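LEOA (Escherichia coli, PDB 4AUR) is a bacterial dynamin GTPase of enterotoxigenic strains that probably couples GTP binding and hydrolysis to work on membranes. Local coordinates at residues T235-F238 against T239-E242; H308-S311 against N312-K315. All coordinates share one frame; numbering follows the deposited sequence.

In the fold
Both interactions are local contacts between neighbouring turns of one chain, lying on opposite sides of its centre, with their centres about 86 Å apart. Interaction 1 is a surface contact at the end of the molecule that carries the GTPase sheet; it joins two elements, helix 234-237 and helix 241-248, through a tight turn. Interaction 2 is partly buried and stays within one element, the long helix 275-343. The chemistry follows the setting: at 235-242 side chains and a water supplement the turn's backbone bonds, whereas at 308-315 regular helical bonds do the joining and the side chains divide between neighbouring helices and the exposed side.

Interaction 1. Residues T235-F238 against T239-E242; sequences TYWF and TKPE
T239 folds back on the short helix 234-237, and its backbone N bonds to the carbonyl oxygen of Y236. This bond, T239 N to Y236 O, is 3.0 Å long but bent, with an angle of 135° at the hydrogen, and the donor stands above the carbonyl plane. T239 OG1 points at the same oxygen and is modelled implausibly close to it, so a second bond is likely but its length is uncertain. The hydroxyl reaches back because OG1 sits between the backbone N and the carbonyl carbon (chi1 74°), while the methyl, T239 CG2, lies 3.3 Å from T235 O. One residue on, K240 N bonds to W237 O at 3.0 Å, closing the type I beta turn W237-K240, and P241 CD rests 3.3 Å from F238 O.

The lysine chain then runs back along the aromatic pair. A bend at chi3 (-64°) brings K240 CE obliquely to the Y236 ring, 3.8 Å from Y236 CZ, with W237 CZ3 also nearby. A water ties the two ends together: it accepts from K240 NZ at 2.7 Å and lies in the plane of the Y236 ring, hydrogen-bonded to Y236 OH. Y236 CE2 sits over the centre of one face of the W237 indole. Behind this layer W237 NE1 bonds to P229 O, which fixes the indole, and R232 packs against W237.

K240 is the N-cap residue of helix 241-248, so the type I turn ends where that helix starts. Two backbone bonds and a water shared by phenol and ammonium imply a corner secured by polar bonds, the threonine hydroxyl a probable addition, with the lysine's aliphatic portion lying against aromatic carbon.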
loop_
_atom_site.group_PDB
_atom_site.type_symbol
_atom_site.label_atom_id
_atom_site.label_comp_id
_atom_site.label_asym_id
_atom_site.label_seq_id
_atom_site.Cartn_x
_atom_site.Cartn_y
_atom_site.Cartn_z
ATOM N N THR A 235 40.699 39.110 -27.572
ATOM C CA THR A 235 40.618 39.365 -29.011
ATOM C C THR A 235 41.633 38.515 -29.774
ATOM O O THR A 235 41.331 37.976 -30.844
ATOM C CB THR A 235 40.878 40.844 -29.327
ATOM O OG1 THR A 235 40.044 41.668 -28.500
ATOM C CG2 THR A 235 40.606 41.138 -30.798
ATOM N N TYR A 236 42.828 38.391 -29.204
ATOM C CA TYR A 236 43.865 37.530 -29.752
ATOM C C TYR A 236 43.599 36.044 -29.501
ATOM O O TYR A 236 43.648 35.245 -30.435
ATOM C CB TYR A 236 45.237 37.938 -29.198
ATOM C CG TYR A 236 46.329 36.878 -29.293
ATOM C CD1 TYR A 236 46.848 36.469 -30.525
ATOM C CD2 TYR A 236 46.859 36.308 -28.143
ATOM C CE1 TYR A 236 47.850 35.509 -30.598
ATOM C CE2 TYR A 236 47.859 35.356 -28.204
ATOM C CZ TYR A 236 48.353 34.960 -29.429
ATOM O OH TYR A 236 49.346 34.013 -29.456
ATOM N N TRP A 237 43.317 35.669 -28.253
ATOM C CA TRP A 237 43.181 34.243 -27.901
ATOM C C TRP A 237 41.975 33.534 -28.566
ATOM O O TRP A 237 42.009 32.313 -28.803
ATOM C CB TRP A 237 43.145 34.053 -26.387
ATOM C CG TRP A 237 44.501 34.114 -25.689
ATOM C CD1 TRP A 237 44.933 35.078 -24.828
ATOM C CD2 TRP A 237 45.574 33.156 -25.774
ATOM N NE1 TRP A 237 46.195 34.786 -24.370
ATOM C CE2 TRP A 237 46.613 33.615 -24.936
ATOM C CE3 TRP A 237 45.761 31.966 -26.485
ATOM C CZ2 TRP A 237 47.823 32.931 -24.791
ATOM C CZ3 TRP A 237 46.968 31.282 -26.337
ATOM C CH2 TRP A 237 47.981 31.768 -25.496
ATOM N N PHE A 238 40.927 34.284 -28.894
ATOM C CA PHE A 238 39.809 33.695 -29.634
ATOM C C PHE A 238 40.211 33.300 -31.049
ATOM O O PHE A 238 39.621 32.384 -31.629
ATOM C CB PHE A 238 38.586 34.621 -29.666
ATOM C CG PHE A 238 37.957 34.854 -28.313
ATOM C CD1 PHE A 238 38.076 33.924 -27.290
ATOM C CD2 PHE A 238 37.225 36.006 -28.072
ATOM C CE1 PHE A 238 37.499 34.152 -26.055
ATOM C CE2 PHE A 238 36.635 36.229 -26.843
ATOM C CZ PHE A 238 36.774 35.306 -25.832
ATOM N N THR A 239 41.224 33.970 -31.595
ATOM C CA THR A 239 41.736 33.608 -32.908
ATOM C C THR A 239 42.337 32.215 -32.871
ATOM O O THR A 239 42.381 31.561 -33.907
ATOM C CB THR A 239 42.805 34.589 -33.440
ATOM O OG1 THR A 239 44.039 34.398 -32.734
ATOM C CG2 THR A 239 42.333 36.056 -33.317
ATOM N N LYS A 240 42.783 31.763 -31.693
ATOM C CA LYS A 240 43.410 30.430 -31.536
ATOM C C LYS A 240 42.616 29.484 -30.615
ATOM O O LYS A 240 43.187 28.886 -29.696
ATOM C CB LYS A 240 44.846 30.593 -31.026
ATOM C CG LYS A 240 45.652 31.632 -31.800
ATOM C CD LYS A 240 47.142 31.313 -31.824
ATOM C CE LYS A 240 47.731 31.349 -30.424
ATOM N NZ LYS A 240 49.197 31.088 -30.396
ATOM N N PRO A 241 41.308 29.301 -30.907
ATOM C CA PRO A 241 40.310 28.830 -29.939
ATOM C C PRO A 241 40.643 27.534 -29.231
ATOM O O PRO A 241 40.239 27.359 -28.089
ATOM C CB PRO A 241 39.038 28.643 -30.791
ATOM C CG PRO A 241 39.538 28.436 -32.180
ATOM C CD PRO A 241 40.750 29.325 -32.274
ATOM N N GLU A 242 41.354 26.635 -29.902
ATOM C CA GLU A 242 41.640 25.310 -29.352
ATOM C C GLU A 242 42.986 25.277 -28.647
ATOM O O GLU A 242 43.279 24.358 -27.888
ATOM C CB GLU A 242 41.582 24.253 -30.461
ATOM C CG GLU A 242 41.284 22.837 -29.978
ATOM C CD GLU A 242 39.882 22.670 -29.423
ATOM O OE1 GLU A 242 38.900 23.121 -30.066
ATOM O OE2 GLU A 242 39.767 22.080 -28.327
HETATM O O HOH W 1 50.542 31.894 -28.218
#

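Interaction 2. Residues H308-S311 against N312-K315; sequences HRFS and NDIK
H308 and N312 begin two turns of regular alpha-helix, in which four successive i to i+4 backbone bonds join 308-311 to 312-315 inside helix 275-343 of the dynamin-like helical domain. N312 N reaches H308 O at 3.0 Å, with 164° at the hydrogen and the donor almost in line with the carbonyl. D313 N to R309 O (3.1 Å) is as straight at the hydrogen, though its donor is tilted from the carbonyl plane; I314 N to F310 O and K315 N to S311 O follow with somewhat more bent bonds. The hydroxyl of S311 turns back to the preceding turn, bonding to M307 O.

Packing contacts gather on the side facing the other helices. F310 is buried against I396 and Q399 of helix 368-408 and V539 of helix 530-544. I314, four residues along, packs on I532 and E536 of helix 530-544. Across the turn, the isoleucine's CG1 branch, anti to its own carbonyl carbon (chi1 -71°), lies beside the F310 carbonyl.

Charged groups border this buried side. R309 extends almost fully, and its NE forms a salt bridge with D395 of helix 368-408, linking the two helices. The carboxylate of D313 also comes close to that of D395, a like-charge pair that the nearby guanidinium probably helps to offset, although R309 NE stays 4.8 Å from D313 OD2. The aliphatic portion of the arginine is nearer, with R309 CG 4.2 Å from D313 OD2. On the exposed side, K315 extends away from the preceding turn. D313 OD2 finally meets the F310 ring at its edge, near the ring plane, 4.4 Å from F310 CD1.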
loop_
_atom_site.group_PDB
_atom_site.type_symbol
_atom_site.label_atom_id
_atom_site.label_comp_id
_atom_site.label_asym_id
_atom_site.label_seq_id
_atom_site.Cartn_x
_atom_site.Cartn_y
_atom_site.Cartn_z
ATOM N N HIS A 308 -15.325 -16.051 -0.812
ATOM C CA HIS A 308 -15.315 -17.237 -1.651
ATOM C C HIS A 308 -14.852 -18.436 -0.843
ATOM O O HIS A 308 -15.468 -19.483 -0.890
ATOM C CB HIS A 308 -14.486 -17.009 -2.931
ATOM C CG HIS A 308 -15.104 -15.990 -3.851
ATOM N ND1 HIS A 308 -16.307 -16.202 -4.499
ATOM C CD2 HIS A 308 -14.719 -14.732 -4.182
ATOM C CE1 HIS A 308 -16.622 -15.129 -5.204
ATOM N NE2 HIS A 308 -15.679 -14.222 -5.025
ATOM N N ARG A 309 -13.806 -18.253 -0.056
ATOM C CA ARG A 309 -13.395 -19.236 0.925
ATOM C C ARG A 309 -14.537 -19.702 1.833
ATOM O O ARG A 309 -14.613 -20.867 2.165
ATOM C CB ARG A 309 -12.262 -18.675 1.761
ATOM C CG ARG A 309 -11.824 -19.548 2.915
ATOM C CD ARG A 309 -10.542 -19.011 3.516
ATOM N NE ARG A 309 -10.067 -19.846 4.618
ATOM C CZ ARG A 309 -8.795 -19.909 5.033
ATOM N NH1 ARG A 309 -7.840 -19.185 4.437
ATOM N NH2 ARG A 309 -8.469 -20.700 6.060
ATOM N N PHE A 310 -15.430 -18.816 2.240
ATOM C CA PHE A 310 -16.518 -19.226 3.126
ATOM C C PHE A 310 -17.548 -20.066 2.392
ATOM O O PHE A 310 -18.173 -20.918 2.982
ATOM C CB PHE A 310 -17.229 -18.022 3.761
ATOM C CG PHE A 310 -16.348 -17.154 4.626
ATOM C CD1 PHE A 310 -15.194 -17.644 5.223
ATOM C CD2 PHE A 310 -16.693 -15.832 4.858
ATOM C CE1 PHE A 310 -14.416 -16.826 6.016
ATOM C CE2 PHE A 310 -15.911 -15.021 5.657
ATOM C CZ PHE A 310 -14.788 -15.524 6.245
ATOM N N SER A 311 -17.742 -19.820 1.106
ATOM C CA SER A 311 -18.746 -20.562 0.347
ATOM C C SER A 311 -18.198 -21.922 -0.030
ATOM O O SER A 311 -18.943 -22.888 -0.094
ATOM C CB SER A 311 -19.189 -19.772 -0.876
ATOM O OG SER A 311 -19.575 -18.454 -0.472
ATOM N N ASN A 312 -16.890 -22.013 -0.224
ATOM C CA ASN A 312 -16.248 -23.318 -0.355
ATOM C C ASN A 312 -16.350 -24.198 0.867
ATOM O O ASN A 312 -16.633 -25.361 0.742
ATOM C CB ASN A 312 -14.773 -23.147 -0.681
ATOM C CG ASN A 312 -14.564 -22.695 -2.097
ATOM O OD1 ASN A 312 -15.492 -22.789 -2.934
ATOM N ND2 ASN A 312 -13.355 -22.192 -2.390
ATOM N N ASP A 313 -16.055 -23.625 2.028
ATOM C CA ASP A 313 -16.194 -24.285 3.328
ATOM C C ASP A 313 -17.557 -24.858 3.531
ATOM O O ASP A 313 -17.714 -25.967 4.013
ATOM C CB ASP A 313 -15.985 -23.285 4.448
ATOM C CG ASP A 313 -14.558 -22.872 4.586
ATOM O OD1 ASP A 313 -13.714 -23.494 3.893
ATOM O OD2 ASP A 313 -14.289 -21.937 5.376
ATOM N N ILE A 314 -18.550 -24.071 3.174
ATOM C CA ILE A 314 -19.917 -24.499 3.275
ATOM C C ILE A 314 -20.200 -25.654 2.336
ATOM O O ILE A 314 -20.874 -26.557 2.691
ATOM C CB ILE A 314 -20.832 -23.300 3.015
ATOM C CG1 ILE A 314 -20.734 -22.374 4.213
ATOM C CG2 ILE A 314 -22.280 -23.723 2.791
ATOM C CD1 ILE A 314 -21.390 -21.051 3.970
ATOM N N LYS A 315 -19.644 -25.623 1.148
ATOM C CA LYS A 315 -19.806 -26.677 0.175
ATOM C C LYS A 315 -19.231 -27.965 0.696
ATOM O O LYS A 315 -19.880 -29.015 0.640
ATOM C CB LYS A 315 -19.094 -26.289 -1.113
ATOM C CG LYS A 315 -19.582 -27.039 -2.336
ATOM C CD LYS A 315 -18.533 -27.005 -3.438
ATOM C CE LYS A 315 -19.013 -27.733 -4.686
ATOM N NZ LYS A 315 -18.029 -27.613 -5.812
#